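Local coordinates for nucleosome assembly protein (Plasmodium falciparum, PDB 5X7V) that probably acts as a histone chaperone of the nucleosome assembly protein family, binding histones for nucleosome assembly, at residues A[93-98]-A[158-163]; A[109-114]-A[125-130]. All blocks are in the same frame, centred on the assembly; numbering follows the deposited sequence.

Contact 1: residues A[93-98]-A[158-163]; sequences ITFIFG and FEWFTT
I93, F95 and F97 of strand 91-97 face F158, W160 and F161. The two backbones stay apart, and the contact is made by side chains. The closest CA atoms, those of I93 and F161, are 10.5 Å apart. No hydrogen bond joins the segments. Residues 158-160 end a 3-10 segment, and F161 is the centre of an inverse gamma turn. F95 and F161 form a T-shaped (edge-to-face) pair, with centroids 5.1 Å apart and planes at 87°. F161 CZ stands over the centre of the F95 ring, 3.7 Å above its plane. One face of the F161 ring lies against W160 CE3 of its own segment. The strand belongs to the four-stranded antiparallel sheet of the NAP domain. Its alternate side chains I93, F95 and F97 point to the 158-163 segment and form one side of a hydrophobic core. F97 and F158 reach toward each other tip to tip. F97 CZ lies 3.7 Å from F158 CE1, at the edge of the F158 ring. The F158 ring also packs on helix 68-73 and meets W131 edge-to-face. W160 has CG anti to the backbone N (chi1 -180°), beside the carbonyl carbon, and from there its six-membered ring meets the strand. CH2 of W160 lies 4.0 Å from I93 CD1, and CZ3 of W160 lies 4.2 Å from F95 CE1.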
ATOM      1  N   ILE A  93      16.370  -5.620   6.722  1.00 54.18           N
ATOM      2  CA  ILE A  93      15.882  -6.378   7.865  1.00 49.82           C
ATOM      3  C   ILE A  93      17.012  -7.205   8.475  1.00 53.55           C
ATOM      4  O   ILE A  93      17.808  -7.812   7.761  1.00 53.06           O
ATOM      5  CB  ILE A  93      14.716  -7.282   7.484  1.00 54.16           C
ATOM      6  CG1 ILE A  93      13.523  -6.455   7.023  1.00 53.53           C
ATOM      7  CG2 ILE A  93      14.281  -8.097   8.650  1.00 55.48           C
ATOM      8  CD1 ILE A  93      12.381  -7.300   6.537  1.00 49.82           C
ATOM      9  N   THR A  94      17.067  -7.213   9.803  1.00 53.14           N
ATOM     10  CA  THR A  94      18.188  -7.743  10.556  1.00 53.34           C
ATOM     11  C   THR A  94      17.704  -8.744  11.616  1.00 52.76           C
ATOM     12  O   THR A  94      16.929  -8.403  12.503  1.00 49.82           O
ATOM     13  CB  THR A  94      18.984  -6.577  11.212  1.00 55.14           C
ATOM     14  OG1 THR A  94      19.466  -5.691  10.195  1.00 53.25           O
ATOM     15  CG2 THR A  94      20.157  -7.078  12.043  1.00 55.93           C
ATOM     16  N   PHE A  95      18.160  -9.988  11.498  1.00 52.11           N
ATOM     17  CA  PHE A  95      17.840 -11.051  12.461  1.00 53.30           C
ATOM     18  C   PHE A  95      19.016 -11.269  13.408  1.00 53.88           C
ATOM     19  O   PHE A  95      20.111 -11.571  12.963  1.00 51.90           O
ATOM     20  CB  PHE A  95      17.515 -12.373  11.747  1.00 53.59           C
ATOM     21  CG  PHE A  95      16.220 -12.359  10.975  1.00 52.73           C
ATOM     22  CD1 PHE A  95      15.898 -11.313  10.132  1.00 52.48           C
ATOM     23  CD2 PHE A  95      15.343 -13.425  11.056  1.00 55.15           C
ATOM     24  CE1 PHE A  95      14.728 -11.322   9.428  1.00 52.10           C
ATOM     25  CE2 PHE A  95      14.162 -13.427  10.344  1.00 52.06           C
ATOM     26  CZ  PHE A  95      13.857 -12.375   9.537  1.00 51.57           C
ATOM     27  N   ILE A  96      18.805 -11.098  14.707  1.00 51.95           N
ATOM     28  CA  ILE A  96      19.888 -11.364  15.645  1.00 54.17           C
ATOM     29  C   ILE A  96      19.531 -12.572  16.506  1.00 53.27           C
ATOM     30  O   ILE A  96      18.489 -12.590  17.161  1.00 52.93           O
ATOM     31  CB  ILE A  96      20.210 -10.145  16.556  1.00 54.41           C
ATOM     32  CG1 ILE A  96      20.231  -8.845  15.745  1.00 51.59           C
ATOM     33  CG2 ILE A  96      21.549 -10.336  17.220  1.00 51.11           C
ATOM     34  CD1 ILE A  96      20.578  -7.646  16.539  1.00 49.82           C
ATOM     35  N   PHE A  97      20.392 -13.589  16.486  1.00 51.88           N
ATOM     36  CA  PHE A  97      20.118 -14.823  17.198  1.00 51.75           C
ATOM     37  C   PHE A  97      20.957 -14.982  18.453  1.00 49.82           C
ATOM     38  O   PHE A  97      22.146 -14.721  18.435  1.00 52.05           O
ATOM     39  CB  PHE A  97      20.357 -16.013  16.286  1.00 49.82           C
ATOM     40  CG  PHE A  97      19.327 -16.169  15.209  1.00 53.85           C
ATOM     41  CD1 PHE A  97      19.490 -15.556  13.980  1.00 54.14           C
ATOM     42  CD2 PHE A  97      18.194 -16.941  15.422  1.00 49.82           C
ATOM     43  CE1 PHE A  97      18.533 -15.711  12.981  1.00 52.83           C
ATOM     44  CE2 PHE A  97      17.243 -17.094  14.431  1.00 51.72           C
ATOM     45  CZ  PHE A  97      17.409 -16.482  13.209  1.00 52.09           C
ATOM     46  N   GLY A  98      20.323 -15.405  19.544  1.00 52.46           N
ATOM     47  CA  GLY A  98      21.023 -15.758  20.761  1.00 49.82           C
ATOM     48  C   GLY A  98      22.051 -16.853  20.538  1.00 51.06           C
ATOM     49  O   GLY A  98      22.020 -17.570  19.535  1.00 49.82           O
ATOM     50  N   PHE A 158      14.121 -19.573   6.099  1.00 53.05           N
ATOM     51  CA  PHE A 158      15.501 -19.185   5.936  1.00 49.82           C
ATOM     52  C   PHE A 158      15.943 -19.277   4.493  1.00 52.81           C
ATOM     53  O   PHE A 158      17.056 -18.871   4.178  1.00 54.03           O
ATOM     54  CB  PHE A 158      16.402 -20.041   6.799  1.00 51.28           C
ATOM     55  CG  PHE A 158      16.204 -19.819   8.250  1.00 49.82           C
ATOM     56  CD1 PHE A 158      16.689 -18.677   8.846  1.00 53.45           C
ATOM     57  CD2 PHE A 158      15.536 -20.750   9.027  1.00 55.12           C
ATOM     58  CE1 PHE A 158      16.504 -18.450  10.173  1.00 49.82           C
ATOM     59  CE2 PHE A 158      15.357 -20.534  10.356  1.00 49.82           C
ATOM     60  CZ  PHE A 158      15.847 -19.369  10.929  1.00 54.90           C
ATOM     61  N   GLU A 159      15.078 -19.791   3.619  1.00 53.30           N
ATOM     62  CA  GLU A 159      15.311 -19.698   2.174  1.00 54.62           C
ATOM     63  C   GLU A 159      15.175 -18.267   1.670  1.00 53.30           C
ATOM     64  O   GLU A 159      15.524 -17.968   0.525  1.00 54.76           O
ATOM     65  CB  GLU A 159      14.348 -20.585   1.392  1.00 53.83           C
ATOM     66  CG  GLU A 159      14.506 -22.047   1.671  1.00 53.97           C
ATOM     67  CD  GLU A 159      13.758 -22.881   0.674  1.00 63.60           C
ATOM     68  OE1 GLU A 159      14.104 -22.774  -0.530  1.00 74.95           O
ATOM     69  OE2 GLU A 159      12.830 -23.622   1.084  1.00 62.41           O
ATOM     70  N   TRP A 160      14.643 -17.394   2.522  1.00 57.73           N
ATOM     71  CA  TRP A 160      14.472 -16.001   2.173  1.00 54.75           C
ATOM     72  C   TRP A 160      15.814 -15.269   2.131  1.00 52.93           C
ATOM     73  O   TRP A 160      15.929 -14.211   1.513  1.00 53.93           O
ATOM     74  CB  TRP A 160      13.515 -15.314   3.147  1.00 55.07           C
ATOM     75  CG  TRP A 160      13.335 -13.870   2.786  1.00 55.30           C
ATOM     76  CD1 TRP A 160      12.751 -13.382   1.655  1.00 53.27           C
ATOM     77  CD2 TRP A 160      13.768 -12.736   3.535  1.00 53.65           C
ATOM     78  NE1 TRP A 160      12.792 -12.015   1.654  1.00 54.22           N
ATOM     79  CE2 TRP A 160      13.411 -11.592   2.798  1.00 56.71           C
ATOM     80  CE3 TRP A 160      14.417 -12.575   4.758  1.00 54.84           C
ATOM     81  CZ2 TRP A 160      13.694 -10.302   3.242  1.00 55.76           C
ATOM     82  CZ3 TRP A 160      14.688 -11.286   5.201  1.00 57.18           C
ATOM     83  CH2 TRP A 160      14.325 -10.172   4.446  1.00 54.32           C
ATOM     84  N   PHE A 161      16.836 -15.846   2.761  1.00 54.06           N
ATOM     85  CA  PHE A 161      18.166 -15.242   2.760  1.00 53.35           C
ATOM     86  C   PHE A 161      19.014 -15.643   1.544  1.00 52.17           C
ATOM     87  O   PHE A 161      20.115 -16.186   1.673  1.00 51.06           O
ATOM     88  CB  PHE A 161      18.880 -15.584   4.053  1.00 51.71           C
ATOM     89  CG  PHE A 161      18.243 -14.967   5.254  1.00 56.01           C
ATOM     90  CD1 PHE A 161      18.585 -13.666   5.650  1.00 53.42           C
ATOM     91  CD2 PHE A 161      17.278 -15.669   5.984  1.00 53.30           C
ATOM     92  CE1 PHE A 161      17.986 -13.077   6.753  1.00 49.82           C
ATOM     93  CE2 PHE A 161      16.669 -15.083   7.092  1.00 51.87           C
ATOM     94  CZ  PHE A 161      17.019 -13.785   7.471  1.00 51.74           C
ATOM     95  N   THR A 162      18.477 -15.345   0.364  1.00 53.32           N
ATOM     96  CA  THR A 162      19.213 -15.435  -0.892  1.00 57.12           C
ATOM     97  C   THR A 162      19.298 -14.093  -1.656  1.00 60.46           C
ATOM     98  O   THR A 162      18.660 -13.090  -1.286  1.00 52.96           O
ATOM     99  CB  THR A 162      18.592 -16.474  -1.823  1.00 56.74           C
ATOM    100  OG1 THR A 162      19.257 -16.422  -3.091  1.00 62.50           O
ATOM    101  CG2 THR A 162      17.107 -16.202  -2.014  1.00 58.17           C
ATOM    102  N   THR A 163      20.119 -14.097  -2.708  1.00 63.96           N
ATOM    103  CA  THR A 163      20.263 -12.962  -3.611  1.00 57.79           C
ATOM    104  C   THR A 163      19.309 -13.188  -4.755  1.00 61.16           C
ATOM    105  O   THR A 163      18.833 -12.250  -5.394  1.00 73.33           O
ATOM    106  CB  THR A 163      21.699 -12.818  -4.156  1.00 59.85           C
ATOM    107  OG1 THR A 163      22.601 -12.576  -3.081  1.00 58.46           O
ATOM    108  CG2 THR A 163      21.810 -11.665  -5.137  1.00 73.20           C
TER

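Contact 2: residues A[109-114]-A[125-130]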
ATOM      1  N   THR A 109      24.032 -12.995  13.419  1.00 56.28           N
ATOM      2  CA  THR A 109      23.383 -11.836  12.829  1.00 52.49           C
ATOM      3  C   THR A 109      23.193 -12.070  11.340  1.00 53.30           C
ATOM      4  O   THR A 109      24.163 -12.219  10.610  1.00 52.81           O
ATOM      5  CB  THR A 109      24.192 -10.544  13.048  1.00 54.47           C
ATOM      6  OG1 THR A 109      24.320 -10.281  14.450  1.00 57.71           O
ATOM      7  CG2 THR A 109      23.509  -9.352  12.375  1.00 57.71           C
ATOM      8  N   LEU A 110      21.942 -12.119  10.899  1.00 52.77           N
ATOM      9  CA  LEU A 110      21.619 -12.226   9.487  1.00 50.83           C
ATOM     10  C   LEU A 110      21.069 -10.895   8.978  1.00 59.31           C
ATOM     11  O   LEU A 110      20.163 -10.329   9.592  1.00 56.29           O
ATOM     12  CB  LEU A 110      20.593 -13.322   9.263  1.00 52.57           C
ATOM     13  CG  LEU A 110      20.915 -14.663   9.879  1.00 49.82           C
ATOM     14  CD1 LEU A 110      19.751 -15.589   9.679  1.00 49.82           C
ATOM     15  CD2 LEU A 110      22.128 -15.190   9.196  1.00 52.71           C
ATOM     16  N   VAL A 111      21.599 -10.383   7.873  1.00 53.97           N
ATOM     17  CA  VAL A 111      21.027  -9.168   7.297  1.00 57.00           C
ATOM     18  C   VAL A 111      20.598  -9.389   5.856  1.00 53.97           C
ATOM     19  O   VAL A 111      21.179 -10.177   5.126  1.00 53.97           O
ATOM     20  CB  VAL A 111      22.007  -7.959   7.349  1.00 53.97           C
ATOM     21  CG1 VAL A 111      22.275  -7.537   8.782  1.00 67.54           C
ATOM     22  CG2 VAL A 111      23.307  -8.297   6.645  1.00 68.68           C
ATOM     23  N   LYS A 112      19.542  -8.707   5.460  1.00 58.07           N
ATOM     24  CA  LYS A 112      19.210  -8.610   4.050  1.00 54.78           C
ATOM     25  C   LYS A 112      18.764  -7.191   3.739  1.00 53.26           C
ATOM     26  O   LYS A 112      17.785  -6.699   4.293  1.00 57.77           O
ATOM     27  CB  LYS A 112      18.139  -9.613   3.662  1.00 52.96           C
ATOM     28  CG  LYS A 112      17.937  -9.708   2.181  1.00 51.61           C
ATOM     29  CD  LYS A 112      16.901 -10.756   1.873  1.00 51.74           C
ATOM     30  CE  LYS A 112      16.770 -10.920   0.379  1.00 54.35           C
ATOM     31  NZ  LYS A 112      15.963 -12.096   0.003  1.00 53.33           N
ATOM     32  N   HIS A 113      19.517  -6.542   2.863  1.00 52.61           N
ATOM     33  CA  HIS A 113      19.310  -5.156   2.490  1.00 55.56           C
ATOM     34  C   HIS A 113      18.804  -5.143   1.045  1.00 53.35           C
ATOM     35  O   HIS A 113      19.403  -5.742   0.159  1.00 52.87           O
ATOM     36  CB  HIS A 113      20.619  -4.375   2.685  1.00 54.39           C
ATOM     37  CG  HIS A 113      20.555  -2.936   2.289  1.00 55.07           C
ATOM     38  ND1 HIS A 113      21.611  -2.067   2.476  1.00 58.51           N
ATOM     39  CD2 HIS A 113      19.574  -2.215   1.698  1.00 63.61           C
ATOM     40  CE1 HIS A 113      21.278  -0.872   2.022  1.00 58.84           C
ATOM     41  NE2 HIS A 113      20.046  -0.936   1.542  1.00 58.44           N
ATOM     42  N   VAL A 114      17.688  -4.461   0.825  1.00 54.26           N
ATOM     43  CA  VAL A 114      16.958  -4.519  -0.440  1.00 57.00           C
ATOM     44  C   VAL A 114      16.682  -3.148  -1.064  1.00 55.85           C
ATOM     45  O   VAL A 114      16.317  -2.208  -0.350  1.00 60.43           O
ATOM     46  CB  VAL A 114      15.612  -5.242  -0.218  1.00 62.81           C
ATOM     47  CG1 VAL A 114      14.767  -5.213  -1.463  1.00 54.62           C
ATOM     48  CG2 VAL A 114      15.860  -6.659   0.270  1.00 55.75           C
ATOM     49  N   GLU A 125      22.440  -6.484  -0.174  1.00 53.18           N
ATOM     50  CA  GLU A 125      23.225  -7.219   0.807  1.00 55.88           C
ATOM     51  C   GLU A 125      22.514  -8.494   1.240  1.00 55.20           C
ATOM     52  O   GLU A 125      21.286  -8.542   1.278  1.00 53.81           O
ATOM     53  CB  GLU A 125      23.525  -6.329   2.022  1.00 68.03           C
ATOM     54  CG  GLU A 125      24.498  -5.156   1.696  1.00 82.43           C
ATOM     55  CD  GLU A 125      24.797  -4.225   2.882  1.00 94.11           C
ATOM     56  OE1 GLU A 125      25.282  -4.726   3.925  1.00101.67           O
ATOM     57  OE2 GLU A 125      24.574  -2.994   2.755  1.00 95.10           O
ATOM     58  N   CYS A 126      23.278  -9.541   1.538  1.00 59.20           N
ATOM     59  CA  CYS A 126      22.679 -10.722   2.168  1.00 56.62           C
ATOM     60  C   CYS A 126      23.652 -11.669   2.849  1.00 52.02           C
ATOM     61  O   CYS A 126      24.635 -12.090   2.268  1.00 67.23           O
ATOM     62  CB  CYS A 126      21.878 -11.521   1.164  1.00 53.19           C
ATOM     63  SG  CYS A 126      20.730 -12.495   2.065  1.00 52.01           S
ATOM     64  N   THR A 127      23.358 -12.016   4.087  1.00 51.96           N
ATOM     65  CA  THR A 127      24.229 -12.902   4.822  1.00 53.68           C
ATOM     66  C   THR A 127      24.157 -14.320   4.278  1.00 53.26           C
ATOM     67  O   THR A 127      23.082 -14.868   4.095  1.00 53.12           O
ATOM     68  CB  THR A 127      23.888 -12.900   6.325  1.00 53.20           C
ATOM     69  OG1 THR A 127      24.175 -11.608   6.887  1.00 52.53           O
ATOM     70  CG2 THR A 127      24.702 -13.962   7.054  1.00 54.03           C
ATOM     71  N   ARG A 128      25.315 -14.943   4.170  1.00 57.11           N
ATOM     72  CA  ARG A 128      25.398 -16.318   3.761  1.00 59.15           C
ATOM     73  C   ARG A 128      25.349 -17.102   5.048  1.00 53.22           C
ATOM     74  O   ARG A 128      26.232 -16.995   5.866  1.00 51.88           O
ATOM     75  CB  ARG A 128      26.726 -16.571   3.075  1.00 57.84           C
ATOM     76  CG  ARG A 128      26.656 -17.355   1.784  1.00 62.52           C
ATOM     77  CD  ARG A 128      27.861 -17.075   0.910  1.00 69.56           C
ATOM     78  NE  ARG A 128      27.469 -16.726  -0.450  1.00 75.56           N
ATOM     79  N   ILE A 129      24.280 -17.846   5.252  1.00 51.82           N
ATOM     80  CA  ILE A 129      24.151 -18.668   6.422  1.00 49.82           C
ATOM     81  C   ILE A 129      25.002 -19.903   6.226  1.00 53.64           C
ATOM     82  O   ILE A 129      24.952 -20.567   5.183  1.00 53.58           O
ATOM     83  CB  ILE A 129      22.694 -19.064   6.668  1.00 52.90           C
ATOM     84  CG1 ILE A 129      21.799 -17.836   6.678  1.00 49.82           C
ATOM     85  CG2 ILE A 129      22.556 -19.802   7.980  1.00 54.68           C
ATOM     86  CD1 ILE A 129      20.382 -18.174   6.456  1.00 49.82           C
ATOM     87  N   LYS A 130      25.810 -20.200   7.227  1.00 53.79           N
ATOM     88  CA  LYS A 130      26.619 -21.393   7.202  1.00 54.94           C
ATOM     89  C   LYS A 130      26.048 -22.346   8.240  1.00 52.87           C
ATOM     90  O   LYS A 130      26.373 -22.266   9.426  1.00 52.42           O
ATOM     91  CB  LYS A 130      28.080 -21.053   7.470  1.00 53.22           C
ATOM     92  CG  LYS A 130      28.720 -20.242   6.352  1.00 51.86           C
ATOM     93  CD  LYS A 130      30.146 -19.871   6.659  1.00 52.52           C
ATOM     94  CE  LYS A 130      30.251 -19.043   7.934  1.00 55.80           C
ATOM     95  NZ  LYS A 130      31.613 -18.421   8.043  1.00 64.45           N
TER
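T127 has OG1 beside its backbone N (chi1 -66°), where it meets V111, and H113 has CG anti to its own N. The CB atoms of H113 and E125 lie on the same face of the sheet. V111 N donates to T127 OG1 at 3.0 Å in a nearly straight bond (169°). T127 N returns a bond to V111 O, also 3.0 Å. The threonine hydroxyl thus takes the place of a backbone acceptor where strand 121-126 has ended. T127 CG2 turns instead to L110 CD2, at 3.6 Å. That same methyl of L110 also touches I129 CG1.

H113 and E125 are joined by backbone bonds in both directions and by their side chains. H113 ND1 donates to E125 OE2 at 3.1 Å, from above the carboxylate plane. Ring and carboxylate planes are 52° apart. K112 and C126 form the neighbouring non-hydrogen-bonded pair, with K112 CG 3.9 Å from C126 SG. The extended K112 chain continues to W160 O, to which NZ is hydrogen-bonded, with T162 O also near. This pairing of K112 with C126 and H113 with E125 is that of an antiparallel beta hairpin, here strands 109-116 and 121-126 at one side of the NAP-domain sheet.

After the long N-terminal helix 2-45, the chain enters the sheet with strand 76-82 and reaches strand 91-97, the first side of contact 1. Strand 109-116 follows beside it, tied by the F95 N to L110 O bond. Contact 2 then closes a short loop of ten residues between 114 and 125. The chain passes on to 158-163, where contact 1 closes a loop of 59 residues. Contact 2 is nested inside that larger loop. The two touch directly: the K112 side chain of contact 2 reaches segment 158-163 of contact 1, and F97 packs on L110. Contact 2 joins the outermost strand 121-126 to strand 109-116, and contact 1 packs the later loop on strand 91-97.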